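Local coordinates for ABC transporter ATP-binding protein (Sulfolobus tokodaii, PDB 2PJZ) that probably binds and hydrolyses ATP as the nucleotide-binding subunit of an ABC transporter, putatively one for cobalt, at residues 1-9 against 55-63; 164-172 against 184-194. All blocks are in the same frame, centred on the assembly; numbering follows the deposited sequence. Where two conformers were deposited one is given.

Contact 1 of 2, residues 1-9 against 55-63; sequences MIQLKNVGI and PYSGNIFIN. With SO4 (sulfate ion), chain F.
Backbone hydrogen bonds carry most of the pairing between Gln3 and Phe61 and between Lys5 and Asn59. Strands 2-5 and 59-62 run at 171°, antiparallel, their axes 4.7 Å apart. Gln3 and Phe61 exchange two bonds, N to O each way, in the carbonyl plane. Lys5 N reaches Asn59 O at 2.8 Å, whereas the return bond from Asn59 N to Lys5 O lengthens to 3.3 Å. Between Lys5 and Gly8 the register slips by one residue, a beta bulge, and pairing resumes at Gly8 with Ser57. Gly58, at positive phi, faces Asn6 O so closely that a CB would clash. This pair belongs to the antiparallel beta subdomain of the ABC ATPase fold: strand 2-11 lies between 17-28 and 59-62, and Asn6 and Val7 both face Ile24 in a G1 bulge.

Apolar contacts gather round Ile60. Its CG1 meets Val7 CG2 at 3.6 Å, crossing at about a right angle, while CG2 lies alongside Leu4 CD1. With CG1 anti to the carbonyl carbon (chi1 -59°), the branch runs on until CD1 sits over the centre of the Tyr56 ring, 3.8 Å above its plane. An alanine here would remove CG1, CG2 and CD1, and is likely to leave Val7 and the Tyr56 face without their packing partner. Leu4 also touches Ile50 of helix 43-50, and Ile9 touches Ala49.

In one of its two conformers Lys5 CG approaches the Phe61 ring at its edge. At the Met1 end, Asn63 OD1 accepts from Met1 N at 2.9 Å; Glu177 OE2 also takes Met1 N, and Tyr73 OH bonds Asn63 ND2. Ser57 OG donates to O3 of a sulfate, probably from the crystallisation liquor. Waters bridge Lys5 O to Asn59 OD1 and Asn6 O to Ser57 OG.

Contact 2 of 2, residues 164-172 against 184-194; sequences RHVISRYIK and ELDMLNLYKEY
In the P-loop NTPase core of this ABC ATPase, helix 161-173 packs against the loop that follows strand 177-182, with a short 3-10 segment around 188-190. At one end Arg164, extended from CG to NE, forms a salt-bridge network with two acids. NH1 reaches Asp186 OD2 at 3.0 Å, in the guanidinium plane but from above the carboxylate plane (the planes stand 87° apart), and NH2 pairs with Glu184 OE1 at 3.1 Å. Met187 SD lies 3.6 Å from Arg164 CD, so the aliphatic part is packed too. Leu190 CD1 sits over one face of the His165 ring, a CH-pi contact 3.9 Å from its centroid. Beyond it, in one of the two Ser168 conformers, Ser168 OG and Tyr191 OH lie 2.8 Å apart, and Ile171 CG2 meets the Tyr191 ring at its edge. The bend in Lys172 at chi3 (79°) brings NZ to Leu190 O at 2.6 Å, in the carbonyl plane; Glu193 OE1 is a long salt-bridge partner. Lys172 CG also touches Tyr194 OH, whose hydrogen bond goes to Lys32. Arg164 NE is held by Phe156 O. Ile167 packs on helix 131-144 and Tyr170 on helix 105-114, while Leu188 of the loop packs on helix 210-214.

How the contacts relate
Contact 1 closes before contact 2 opens along the chain, and the two lie on opposite sides of its centre. Their centres are 26 Å apart and their nearest atoms about 12 Å. Contact 1 belongs to the antiparallel sheet and contact 2 to the helical flank of the mixed sheet, in which strands 149-153 and 177-182 are parallel neighbours. Strand 149-153 receives Ile2 and Ile62 of contact 1, and strand 177-182 links the two segments of contact 2. The side chain of Ile9 touches helix 43-50 beyond the probable P-loop residues Gly37, Gly42, Lys43 and Thr44, near them without touching; P-loop backbone amides appear to hold a sulfate, consistent with a phosphate site.

Contact 1 of 2, residues 1-9 against 55-63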
loop_
_atom_site.group_PDB
_atom_site.type_symbol
_atom_site.label_atom_id
_atom_site.label_comp_id
_atom_site.label_asym_id
_atom_site.label_seq_id
_atom_site.Cartn_x
_atom_site.Cartn_y
_atom_site.Cartn_z
ATOM N N MET A 1 -9.406 11.580 6.065
ATOM C CA MET A 1 -9.408 10.669 7.259
ATOM C C MET A 1 -9.817 9.251 6.836
ATOM O O MET A 1 -10.882 9.061 6.212
ATOM C CB MET A 1 -10.378 11.163 8.320
ATOM C CG MET A 1 -10.442 10.246 9.602
ATOM S SD MET A 1 -8.900 10.170 10.636
ATOM C CE MET A 1 -8.905 11.874 11.331
ATOM N N ILE A 2 -8.989 8.264 7.168
ATOM C CA ILE A 2 -9.371 6.844 7.000
ATOM C C ILE A 2 -9.350 6.258 8.389
ATOM O O ILE A 2 -8.353 6.430 9.124
ATOM C CB ILE A 2 -8.322 6.057 6.121
ATOM C CG1 ILE A 2 -8.184 6.675 4.725
ATOM C CG2 ILE A 2 -8.647 4.545 6.067
ATOM C CD1 ILE A 2 -6.921 6.193 3.977
ATOM N N GLN A 3 -10.455 5.644 8.804
ATOM C CA GLN A 3 -10.501 4.996 10.126
ATOM C C GLN A 3 -10.851 3.527 9.931
ATOM O O GLN A 3 -11.902 3.236 9.357
ATOM C CB GLN A 3 -11.579 5.581 11.016
ATOM C CG GLN A 3 -11.421 7.058 11.378
ATOM C CD GLN A 3 -12.726 7.604 11.890
ATOM O OE1 GLN A 3 -13.517 8.158 11.119
ATOM N NE2 GLN A 3 -12.995 7.394 13.183
ATOM N N LEU A 4 -9.978 2.626 10.398
ATOM C CA LEU A 4 -10.358 1.192 10.511
ATOM C C LEU A 4 -10.666 0.953 11.953
ATOM O O LEU A 4 -9.797 1.176 12.851
ATOM C CB LEU A 4 -9.243 0.242 10.023
ATOM C CG LEU A 4 -9.030 0.078 8.510
ATOM C CD1 LEU A 4 -8.748 1.401 7.788
ATOM C CD2 LEU A 4 -7.918 -0.939 8.258
ATOM N N LYS A 5 -11.907 0.566 12.253
ATOM C CA LYS A 5 -12.305 0.355 13.661
ATOM C C LYS A 5 -12.724 -1.087 13.909
ATOM O O LYS A 5 -13.855 -1.472 13.593
ATOM C CB LYS A 5 -13.442 1.303 14.110
ATOM C CG LYS A 5 -13.294 2.784 13.717
ATOM C CD LYS A 5 -12.080 3.481 14.337
ATOM C CE LYS A 5 -12.225 3.740 15.866
ATOM N NZ LYS A 5 -11.037 4.483 16.409
ATOM N N ASN A 6 -11.795 -1.864 14.457
ATOM C CA ASN A 6 -11.979 -3.284 14.784
ATOM C C ASN A 6 -12.317 -4.102 13.524
ATOM O O ASN A 6 -13.307 -4.840 13.484
ATOM C CB ASN A 6 -13.097 -3.459 15.834
ATOM C CG ASN A 6 -13.099 -4.857 16.450
ATOM O OD1 ASN A 6 -12.038 -5.412 16.727
ATOM N ND2 ASN A 6 -14.281 -5.422 16.648
ATOM N N VAL A 7 -11.490 -3.946 12.498
ATOM C CA VAL A 7 -11.704 -4.648 11.228
ATOM C C VAL A 7 -11.210 -6.099 11.314
ATOM O O VAL A 7 -10.150 -6.366 11.881
ATOM C CB VAL A 7 -11.013 -3.895 10.065
ATOM C CG1 VAL A 7 -11.128 -4.685 8.732
ATOM C CG2 VAL A 7 -11.692 -2.531 9.912
ATOM N N GLY A 8 -11.990 -7.024 10.762
ATOM C CA GLY A 8 -11.534 -8.426 10.657
ATOM C C GLY A 8 -11.770 -8.836 9.210
ATOM O O GLY A 8 -12.740 -8.381 8.567
ATOM N N ILE A 9 -10.877 -9.644 8.648
ATOM C CA ILE A 9 -11.104 -10.166 7.311
ATOM C C ILE A 9 -10.547 -11.567 7.222
ATOM O O ILE A 9 -9.482 -11.846 7.764
ATOM C CB ILE A 9 -10.457 -9.312 6.188
ATOM C CG1 ILE A 9 -10.433 -7.812 6.532
ATOM C CG2 ILE A 9 -11.180 -9.594 4.872
ATOM C CD1 ILE A 9 -9.659 -6.954 5.567
ATOM N N PRO A 55 -16.050 -8.001 1.542
ATOM C CA PRO A 55 -16.703 -7.824 2.839
ATOM C C PRO A 55 -15.671 -7.956 3.964
ATOM O O PRO A 55 -14.601 -8.558 3.765
ATOM C CB PRO A 55 -17.684 -8.986 2.939
ATOM C CG PRO A 55 -17.289 -9.960 1.894
ATOM C CD PRO A 55 -16.399 -9.279 0.893
ATOM N N TYR A 56 -16.026 -7.418 5.128
ATOM C CA TYR A 56 -15.135 -7.376 6.291
ATOM C C TYR A 56 -16.050 -7.255 7.515
ATOM O O TYR A 56 -17.197 -6.769 7.408
ATOM C CB TYR A 56 -14.170 -6.126 6.205
ATOM C CG TYR A 56 -14.894 -4.821 5.952
ATOM C CD1 TYR A 56 -15.260 -4.000 7.010
ATOM C CD2 TYR A 56 -15.256 -4.429 4.640
ATOM C CE1 TYR A 56 -15.983 -2.790 6.795
ATOM C CE2 TYR A 56 -15.988 -3.247 4.414
ATOM C CZ TYR A 56 -16.337 -2.452 5.487
ATOM O OH TYR A 56 -17.060 -1.291 5.287
ATOM N N SER A 57 -15.549 -7.647 8.681
ATOM C CA SER A 57 -16.246 -7.317 9.931
ATOM C C SER A 57 -15.688 -5.993 10.480
ATOM O O SER A 57 -14.581 -5.555 10.062
ATOM C CB SER A 57 -16.086 -8.440 10.939
ATOM O OG SER A 57 -14.716 -8.636 11.269
ATOM N N GLY A 58 -16.434 -5.376 11.393
ATOM C CA GLY A 58 -16.080 -4.039 11.909
ATOM C C GLY A 58 -16.445 -2.959 10.889
ATOM O O GLY A 58 -17.292 -3.168 9.995
ATOM N N ASN A 59 -15.799 -1.807 11.003
ATOM C CA ASN A 59 -16.202 -0.623 10.237
ATOM C C ASN A 59 -15.003 0.081 9.698
ATOM O O ASN A 59 -13.944 0.088 10.322
ATOM C CB ASN A 59 -17.028 0.304 11.146
ATOM C CG ASN A 59 -18.388 -0.310 11.465
ATOM O OD1 ASN A 59 -18.601 -0.867 12.565
ATOM N ND2 ASN A 59 -19.223 -0.389 10.465
ATOM N N ILE A 60 -15.145 0.639 8.495
ATOM C CA ILE A 60 -14.088 1.435 7.864
ATOM C C ILE A 60 -14.756 2.724 7.415
ATOM O O ILE A 60 -15.752 2.687 6.653
ATOM C CB ILE A 60 -13.461 0.713 6.604
ATOM C CG1 ILE A 60 -12.850 -0.663 7.021
ATOM C CG2 ILE A 60 -12.393 1.630 5.908
ATOM C CD1 ILE A 60 -12.413 -1.610 5.866
ATOM N N PHE A 61 -14.204 3.862 7.855
ATOM C CA PHE A 61 -14.771 5.178 7.501
ATOM C C PHE A 61 -13.801 5.997 6.677
ATOM O O PHE A 61 -12.634 6.130 7.065
ATOM C CB PHE A 61 -15.150 5.993 8.767
ATOM C CG PHE A 61 -16.176 5.303 9.653
ATOM C CD1 PHE A 61 -17.555 5.529 9.480
ATOM C CD2 PHE A 61 -15.760 4.415 10.610
ATOM C CE1 PHE A 61 -18.512 4.886 10.313
ATOM C CE2 PHE A 61 -16.692 3.780 11.475
ATOM C CZ PHE A 61 -18.082 3.994 11.290
ATOM N N ILE A 62 -14.265 6.527 5.551
ATOM C CA ILE A 62 -13.468 7.459 4.753
ATOM C C ILE A 62 -14.187 8.806 4.824
ATOM O O ILE A 62 -15.312 8.927 4.375
ATOM C CB ILE A 62 -13.338 6.980 3.284
ATOM C CG1 ILE A 62 -12.689 5.556 3.234
ATOM C CG2 ILE A 62 -12.524 7.960 2.434
ATOM C CD1 ILE A 62 -12.686 4.973 1.813
ATOM N N ASN A 63 -13.548 9.777 5.460
ATOM C CA ASN A 63 -14.192 11.081 5.718
ATOM C C ASN A 63 -15.582 10.904 6.325
ATOM O O ASN A 63 -16.560 11.562 5.911
ATOM C CB ASN A 63 -14.154 11.977 4.462
ATOM C CG ASN A 63 -12.745 12.490 4.185
ATOM O OD1 ASN A 63 -11.911 12.562 5.092
ATOM N ND2 ASN A 63 -12.467 12.840 2.935
HETATM S S SO4 F . -14.435 -11.897 10.191
HETATM O O1 SO4 F . -13.339 -12.958 10.058
HETATM O O2 SO4 F . -15.903 -12.322 10.272
HETATM O O3 SO4 F . -14.185 -11.113 11.416
HETATM O O4 SO4 F . -14.256 -10.994 9.036
HETATM O O HOH W 1 -13.270 8.814 8.546
HETATM O O HOH W 2 -16.279 -1.304 14.472
HETATM O O HOH W 3 -14.172 -7.287 13.582
#

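Contact 2 of 2, residues 164-172 against 184-194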
loop_
_atom_site.group_PDB
_atom_site.type_symbol
_atom_site.label_atom_id
_atom_site.label_comp_id
_atom_site.label_asym_id
_atom_site.label_seq_id
_atom_site.Cartn_x
_atom_site.Cartn_y
_atom_site.Cartn_z
ATOM N N ARG A 164 10.685 2.968 -11.243
ATOM C CA ARG A 164 10.348 3.070 -9.823
ATOM C C ARG A 164 10.548 4.487 -9.297
ATOM O O ARG A 164 9.728 5.009 -8.519
ATOM C CB ARG A 164 11.167 2.103 -8.990
ATOM C CG ARG A 164 10.689 0.664 -9.040
ATOM C CD ARG A 164 11.654 -0.217 -8.297
ATOM N NE ARG A 164 11.034 -1.492 -7.953
ATOM C CZ ARG A 164 11.477 -2.324 -7.014
ATOM N NH1 ARG A 164 12.574 -2.043 -6.318
ATOM N NH2 ARG A 164 10.826 -3.451 -6.780
ATOM N N HIS A 165 11.654 5.101 -9.713
ATOM C CA HIS A 165 11.959 6.470 -9.349
ATOM C C HIS A 165 11.007 7.479 -9.944
ATOM O O HIS A 165 10.622 8.443 -9.270
ATOM C CB HIS A 165 13.414 6.788 -9.710
ATOM C CG HIS A 165 14.371 6.324 -8.664
ATOM N ND1 HIS A 165 14.686 4.993 -8.491
ATOM C CD2 HIS A 165 15.000 6.996 -7.671
ATOM C CE1 HIS A 165 15.513 4.871 -7.468
ATOM N NE2 HIS A 165 15.704 6.068 -6.942
ATOM N N VAL A 166 10.618 7.263 -11.194
ATOM C CA VAL A 166 9.638 8.121 -11.855
ATOM C C VAL A 166 8.259 8.039 -11.155
ATOM O O VAL A 166 7.672 9.073 -10.797
ATOM C CB VAL A 166 9.541 7.819 -13.370
ATOM C CG1 VAL A 166 8.401 8.601 -13.998
ATOM C CG2 VAL A 166 10.864 8.212 -14.065
ATOM N N ILE A 167 7.775 6.821 -10.918
ATOM C CA ILE A 167 6.455 6.659 -10.297
ATOM C C ILE A 167 6.453 7.142 -8.833
ATOM O O ILE A 167 5.460 7.656 -8.358
ATOM C CB ILE A 167 5.899 5.209 -10.458
ATOM C CG1 ILE A 167 4.368 5.175 -10.284
ATOM C CG2 ILE A 167 6.587 4.241 -9.492
ATOM C CD1 ILE A 167 3.603 5.937 -11.319
ATOM N N SER A 168 7.583 7.004 -8.142
ATOM C CA SER A 168 7.717 7.466 -6.763
ATOM C C SER A 168 7.555 8.978 -6.687
ATOM O O SER A 168 6.949 9.488 -5.757
ATOM C CB SER A 168 9.060 7.050 -6.168
ATOM O OG SER A 168 9.146 7.393 -4.799
ATOM N N ARG A 169 8.103 9.683 -7.672
ATOM C CA ARG A 169 7.965 11.135 -7.751
ATOM C C ARG A 169 6.479 11.504 -7.847
ATOM O O ARG A 169 6.018 12.416 -7.164
ATOM C CB ARG A 169 8.838 11.733 -8.896
ATOM C CG ARG A 169 10.371 11.712 -8.507
ATOM C CD ARG A 169 11.488 11.927 -9.630
ATOM N NE ARG A 169 12.825 11.619 -9.045
ATOM C CZ ARG A 169 13.747 10.774 -9.548
ATOM N NH1 ARG A 169 13.554 10.175 -10.723
ATOM N NH2 ARG A 169 14.893 10.549 -8.887
ATOM N N TYR A 170 5.712 10.754 -8.635
ATOM C CA TYR A 170 4.265 11.043 -8.755
ATOM C C TYR A 170 3.463 10.642 -7.510
ATOM O O TYR A 170 2.503 11.318 -7.133
ATOM C CB TYR A 170 3.699 10.363 -9.995
ATOM C CG TYR A 170 4.093 11.056 -11.274
ATOM C CD1 TYR A 170 3.715 12.374 -11.513
ATOM C CD2 TYR A 170 4.821 10.384 -12.254
ATOM C CE1 TYR A 170 4.070 13.017 -12.689
ATOM C CE2 TYR A 170 5.185 11.020 -13.437
ATOM C CZ TYR A 170 4.810 12.328 -13.643
ATOM O OH TYR A 170 5.166 12.940 -14.825
ATOM N N ILE A 171 3.844 9.516 -6.918
ATOM C CA ILE A 171 3.239 9.029 -5.671
ATOM C C ILE A 171 3.418 10.092 -4.593
ATOM O O ILE A 171 2.509 10.363 -3.815
ATOM C CB ILE A 171 3.854 7.635 -5.261
ATOM C CG1 ILE A 171 3.349 6.556 -6.224
ATOM C CG2 ILE A 171 3.553 7.277 -3.779
ATOM C CD1 ILE A 171 4.027 5.189 -6.109
ATOM N N LYS A 172 4.588 10.720 -4.557
ATOM C CA LYS A 172 4.866 11.711 -3.527
ATOM C C LYS A 172 4.155 13.038 -3.780
ATOM O O LYS A 172 3.758 13.728 -2.828
ATOM C CB LYS A 172 6.376 11.838 -3.292
ATOM C CG LYS A 172 6.983 10.490 -2.774
ATOM C CD LYS A 172 8.528 10.432 -2.894
ATOM C CE LYS A 172 9.238 11.191 -1.794
ATOM N NZ LYS A 172 10.726 10.941 -1.927
ATOM N N GLU A 184 8.347 -4.952 -0.215
ATOM C CA GLU A 184 9.674 -4.596 -0.738
ATOM C C GLU A 184 10.409 -3.532 0.077
ATOM O O GLU A 184 9.968 -2.405 0.191
ATOM C CB GLU A 184 9.548 -4.123 -2.186
ATOM C CG GLU A 184 8.722 -5.074 -3.000
ATOM C CD GLU A 184 8.851 -4.822 -4.460
ATOM O OE1 GLU A 184 8.395 -3.755 -4.910
ATOM O OE2 GLU A 184 9.389 -5.711 -5.158
ATOM N N LEU A 185 11.545 -3.903 0.629
ATOM C CA LEU A 185 12.252 -3.030 1.550
ATOM C C LEU A 185 13.207 -2.090 0.821
ATOM O O LEU A 185 13.593 -1.054 1.363
ATOM C CB LEU A 185 13.011 -3.877 2.577
ATOM C CG LEU A 185 12.208 -4.809 3.480
ATOM C CD1 LEU A 185 13.150 -5.735 4.201
ATOM C CD2 LEU A 185 11.328 -4.053 4.489
ATOM N N ASP A 186 13.571 -2.446 -0.415
ATOM C CA ASP A 186 14.533 -1.666 -1.201
ATOM C C ASP A 186 13.985 -0.307 -1.663
ATOM O O ASP A 186 14.720 0.525 -2.205
ATOM C CB ASP A 186 15.083 -2.509 -2.378
ATOM C CG ASP A 186 14.014 -2.867 -3.436
ATOM O OD1 ASP A 186 12.826 -2.494 -3.287
ATOM O OD2 ASP A 186 14.375 -3.528 -4.449
ATOM N N MET A 187 12.690 -0.080 -1.439
ATOM C CA MET A 187 12.082 1.161 -1.853
ATOM C C MET A 187 11.942 2.201 -0.740
ATOM O O MET A 187 11.656 3.372 -1.013
ATOM C CB MET A 187 10.720 0.895 -2.495
ATOM C CG MET A 187 10.530 1.824 -3.664
ATOM S SD MET A 187 11.530 1.134 -4.970
ATOM C CE MET A 187 12.464 2.566 -5.544
ATOM N N LEU A 188 12.173 1.783 0.500
ATOM C CA LEU A 188 11.937 2.650 1.655
ATOM C C LEU A 188 12.821 3.896 1.707
ATOM O O LEU A 188 12.430 4.893 2.317
ATOM C CB LEU A 188 12.055 1.864 2.956
ATOM C CG LEU A 188 10.987 0.793 3.211
ATOM C CD1 LEU A 188 11.328 0.018 4.478
ATOM C CD2 LEU A 188 9.571 1.404 3.303
ATOM N N ASN A 189 14.000 3.835 1.062
ATOM C CA ASN A 189 14.963 4.935 1.084
ATOM C C ASN A 189 14.428 6.163 0.371
ATOM O O ASN A 189 14.972 7.255 0.508
ATOM C CB ASN A 189 16.267 4.504 0.417
ATOM C CG ASN A 189 16.085 4.247 -1.054
ATOM O OD1 ASN A 189 15.824 3.113 -1.472
ATOM N ND2 ASN A 189 16.153 5.306 -1.851
ATOM N N LEU A 190 13.389 5.978 -0.429
ATOM C CA LEU A 190 12.736 7.110 -1.092
ATOM C C LEU A 190 11.570 7.652 -0.261
ATOM O O LEU A 190 10.942 8.634 -0.643
ATOM C CB LEU A 190 12.232 6.700 -2.480
ATOM C CG LEU A 190 13.269 6.580 -3.606
ATOM C CD1 LEU A 190 12.558 6.150 -4.871
ATOM C CD2 LEU A 190 14.006 7.908 -3.822
ATOM N N TYR A 191 11.296 7.019 0.880
ATOM C CA TYR A 191 10.124 7.371 1.677
ATOM C C TYR A 191 10.440 7.684 3.125
ATOM O O TYR A 191 9.614 7.444 3.994
ATOM C CB TYR A 191 9.048 6.280 1.551
ATOM C CG TYR A 191 8.453 6.258 0.179
ATOM C CD1 TYR A 191 7.317 7.012 -0.126
ATOM C CD2 TYR A 191 9.062 5.529 -0.851
ATOM C CE1 TYR A 191 6.787 7.016 -1.415
ATOM C CE2 TYR A 191 8.541 5.535 -2.131
ATOM C CZ TYR A 191 7.400 6.270 -2.406
ATOM O OH TYR A 191 6.897 6.260 -3.683
ATOM N N LYS A 192 11.609 8.289 3.365
ATOM C CA LYS A 192 12.100 8.598 4.716
ATOM C C LYS A 192 11.178 9.510 5.488
ATOM O O LYS A 192 11.057 9.377 6.721
ATOM C CB LYS A 192 13.501 9.243 4.659
ATOM C CG LYS A 192 14.525 8.411 3.944
ATOM C CD LYS A 192 15.867 9.164 3.754
ATOM C CE LYS A 192 16.951 8.168 3.349
ATOM N NZ LYS A 192 18.319 8.802 3.387
ATOM N N GLU A 193 10.507 10.415 4.787
ATOM C CA GLU A 193 9.637 11.377 5.476
ATOM C C GLU A 193 8.267 10.782 5.851
ATOM O O GLU A 193 7.412 11.467 6.446
ATOM C CB GLU A 193 9.512 12.686 4.660
ATOM C CG GLU A 193 8.762 12.595 3.314
ATOM C CD GLU A 193 9.564 12.083 2.098
ATOM O OE1 GLU A 193 9.484 12.771 1.039
ATOM O OE2 GLU A 193 10.211 11.003 2.159
ATOM N N TYR A 194 8.078 9.499 5.546
ATOM C CA TYR A 194 6.762 8.837 5.731
ATOM C C TYR A 194 6.744 7.996 6.970
ATOM O O TYR A 194 7.804 7.649 7.476
ATOM C CB TYR A 194 6.427 7.974 4.518
ATOM C CG TYR A 194 6.095 8.795 3.324
ATOM C CD1 TYR A 194 4.920 8.597 2.610
ATOM C CD2 TYR A 194 6.974 9.781 2.888
ATOM C CE1 TYR A 194 4.630 9.405 1.485
ATOM C CE2 TYR A 194 6.691 10.577 1.814
ATOM C CZ TYR A 194 5.533 10.400 1.115
ATOM O OH TYR A 194 5.330 11.234 0.040
#